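Local coordinates for suppressor protein MPT5 (Saccharomyces cerevisiae, PDB 5BZ1) that binds short sequence elements in the 3'-UTRs of target mRNAs through its Pumilio-homology domain and regulates their expression after transcription, at residues I118-G121 / E125-S128. Numbering follows the deposited sequence.
Sequences IIKG and EFTS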
ATOM      1  N   ILE A 118      -8.480  -4.913  21.465  1.00 29.25           N
ATOM      2  CA  ILE A 118      -8.564  -3.969  20.353  1.00 28.66           C
ATOM      3  C   ILE A 118      -9.029  -4.671  19.072  1.00 29.89           C
ATOM      4  O   ILE A 118      -9.936  -4.197  18.386  1.00 28.33           O
ATOM      5  CB  ILE A 118      -7.202  -3.285  20.109  1.00 30.47           C
ATOM      6  CG1 ILE A 118      -6.887  -2.304  21.241  1.00 29.17           C
ATOM      7  CG2 ILE A 118      -7.185  -2.563  18.773  1.00 26.52           C
ATOM      8  CD1 ILE A 118      -5.447  -1.813  21.248  1.00 31.06           C
ATOM      9  N   ILE A 119      -8.400  -5.801  18.762  1.00 29.71           N
ATOM     10  CA  ILE A 119      -8.758  -6.599  17.591  1.00 35.03           C
ATOM     11  C   ILE A 119     -10.211  -7.089  17.671  1.00 32.50           C
ATOM     12  O   ILE A 119     -10.912  -7.165  16.660  1.00 31.28           O
ATOM     13  CB  ILE A 119      -7.780  -7.784  17.419  1.00 34.56           C
ATOM     14  CG1 ILE A 119      -6.391  -7.266  17.051  1.00 33.44           C
ATOM     15  CG2 ILE A 119      -8.267  -8.761  16.356  1.00 35.83           C
ATOM     16  CD1 ILE A 119      -6.397  -6.354  15.825  1.00 26.69           C
ATOM     17  N   LYS A 120     -10.666  -7.402  18.881  1.00 30.55           N
ATOM     18  CA  LYS A 120     -12.049  -7.817  19.086  1.00 32.11           C
ATOM     19  C   LYS A 120     -13.016  -6.682  18.734  1.00 30.28           C
ATOM     20  O   LYS A 120     -14.091  -6.916  18.172  1.00 33.93           O
ATOM     21  CB  LYS A 120     -12.266  -8.271  20.530  1.00 32.07           C
ATOM     22  CG  LYS A 120     -13.677  -8.766  20.829  1.00 35.03           C
ATOM     23  CD  LYS A 120     -13.802  -9.186  22.287  1.00 40.20           C
ATOM     24  CE  LYS A 120     -15.234  -9.540  22.644  1.00 44.52           C
ATOM     25  NZ  LYS A 120     -15.355  -9.947  24.069  1.00 52.32           N
ATOM     26  N   GLY A 121     -12.621  -5.452  19.046  1.00 27.28           N
ATOM     27  CA  GLY A 121     -13.451  -4.297  18.750  1.00 29.33           C
ATOM     28  C   GLY A 121     -13.610  -4.067  17.259  1.00 30.56           C
ATOM     29  O   GLY A 121     -14.642  -3.566  16.803  1.00 29.47           O
ATOM     30  N   GLU A 125     -18.303  -8.502  15.423  1.00 36.59           N
ATOM     31  CA  GLU A 125     -19.157  -8.447  16.601  1.00 38.43           C
ATOM     32  C   GLU A 125     -19.490  -6.992  16.958  1.00 34.64           C
ATOM     33  O   GLU A 125     -20.562  -6.706  17.493  1.00 36.24           O
ATOM     34  CB  GLU A 125     -18.479  -9.147  17.783  1.00 39.90           C
ATOM     35  CG  GLU A 125     -19.338  -9.246  19.037  1.00 46.30           C
ATOM     36  CD  GLU A 125     -18.618  -9.919  20.192  1.00 53.60           C
ATOM     37  OE1 GLU A 125     -17.471 -10.375  19.997  1.00 54.12           O
ATOM     38  OE2 GLU A 125     -19.199  -9.990  21.295  1.00 59.08           O
ATOM     39  N   PHE A 126     -18.575  -6.078  16.637  1.00 31.75           N
ATOM     40  CA  PHE A 126     -18.738  -4.668  16.987  1.00 34.68           C
ATOM     41  C   PHE A 126     -18.582  -3.713  15.800  1.00 35.68           C
ATOM     42  O   PHE A 126     -19.075  -2.585  15.837  1.00 34.40           O
ATOM     43  CB  PHE A 126     -17.744  -4.279  18.087  1.00 31.42           C
ATOM     44  CG  PHE A 126     -17.925  -5.040  19.370  1.00 36.52           C
ATOM     45  CD1 PHE A 126     -18.923  -4.683  20.267  1.00 34.74           C
ATOM     46  CD2 PHE A 126     -17.093  -6.107  19.687  1.00 35.96           C
ATOM     47  CE1 PHE A 126     -19.094  -5.379  21.457  1.00 38.19           C
ATOM     48  CE2 PHE A 126     -17.257  -6.809  20.871  1.00 38.93           C
ATOM     49  CZ  PHE A 126     -18.259  -6.443  21.760  1.00 38.11           C
ATOM     50  N   THR A 127     -17.893  -4.166  14.756  1.00 29.64           N
ATOM     51  CA  THR A 127     -17.613  -3.327  13.595  1.00 27.39           C
ATOM     52  C   THR A 127     -17.870  -4.093  12.297  1.00 32.51           C
ATOM     53  O   THR A 127     -17.249  -5.128  12.048  1.00 35.46           O
ATOM     54  CB  THR A 127     -16.153  -2.828  13.625  1.00 29.80           C
ATOM     55  OG1 THR A 127     -15.918  -2.111  14.843  1.00 31.03           O
ATOM     56  CG2 THR A 127     -15.857  -1.920  12.440  1.00 29.68           C
ATOM     57  N   SER A 128     -18.784  -3.586  11.471  1.00 36.04           N
ATOM     58  CA  SER A 128     -19.153  -4.270  10.231  1.00 34.75           C
ATOM     59  C   SER A 128     -18.038  -4.199   9.190  1.00 26.62           C
ATOM     60  O   SER A 128     -17.164  -3.333   9.258  1.00 27.01           O
ATOM     61  CB  SER A 128     -20.440  -3.679   9.650  1.00 34.90           C
ATOM     62  OG  SER A 128     -20.191  -2.429   9.033  1.00 35.71           O
TER
HETATM   63  O   HOH W   1     -18.205 -10.715  23.903  1.00 57.79           O
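Thr127 reaches back to the last turn of helix 112-121 and gives its hydroxyl hydrogen to the carbonyl oxygen of Gly121, closing the loop that links Pumilio repeats 3 and 4 in the curved alpha-helical PUF scaffold. The contact sits about 15 Å from the bound RNA at the nearest atom, so it joins neighbouring repeats without touching the RNA. OG1 of Thr127 lies 2.8 Å from Gly121 O, in the carbonyl plane, at a C=O...donor angle of 150°. Chi1 of -57° sets OG1 anti to the threonine's own carbonyl carbon, turned to the helix end. A valine here lacks the hydroxyl, and Gly121 O would probably lose this donor, leaving the loop less firmly tied to the helix end.

Phe126 supplies the packing. Phe126 CB rests 3.4 Å from Gly121 O, while Phe126 CD2 brings the ring edge to Lys120 O, 3.5 Å away and near the ring plane. The hydrogen bond to that carbonyl comes from Ser123 OG. CE of Lys120 comes to the same edge, 3.8 Å from Phe126 CE2, and Glu125 CG covers one face toward the rim. Tyr86 packs edge-to-face with the ring and hydrogen-bonds Lys120 NZ.

The extended Lys120 and Glu125 side chains approach each other alongside the Phe126 ring. Lys120 CE lies 3.6 Å from Glu125 OE1, yet Lys120 NZ stays 4.6 Å from that oxygen. A water joins the two groups, accepting from Lys120 NZ at 3.0 Å and donating to Glu125 OE2 at 2.9 Å.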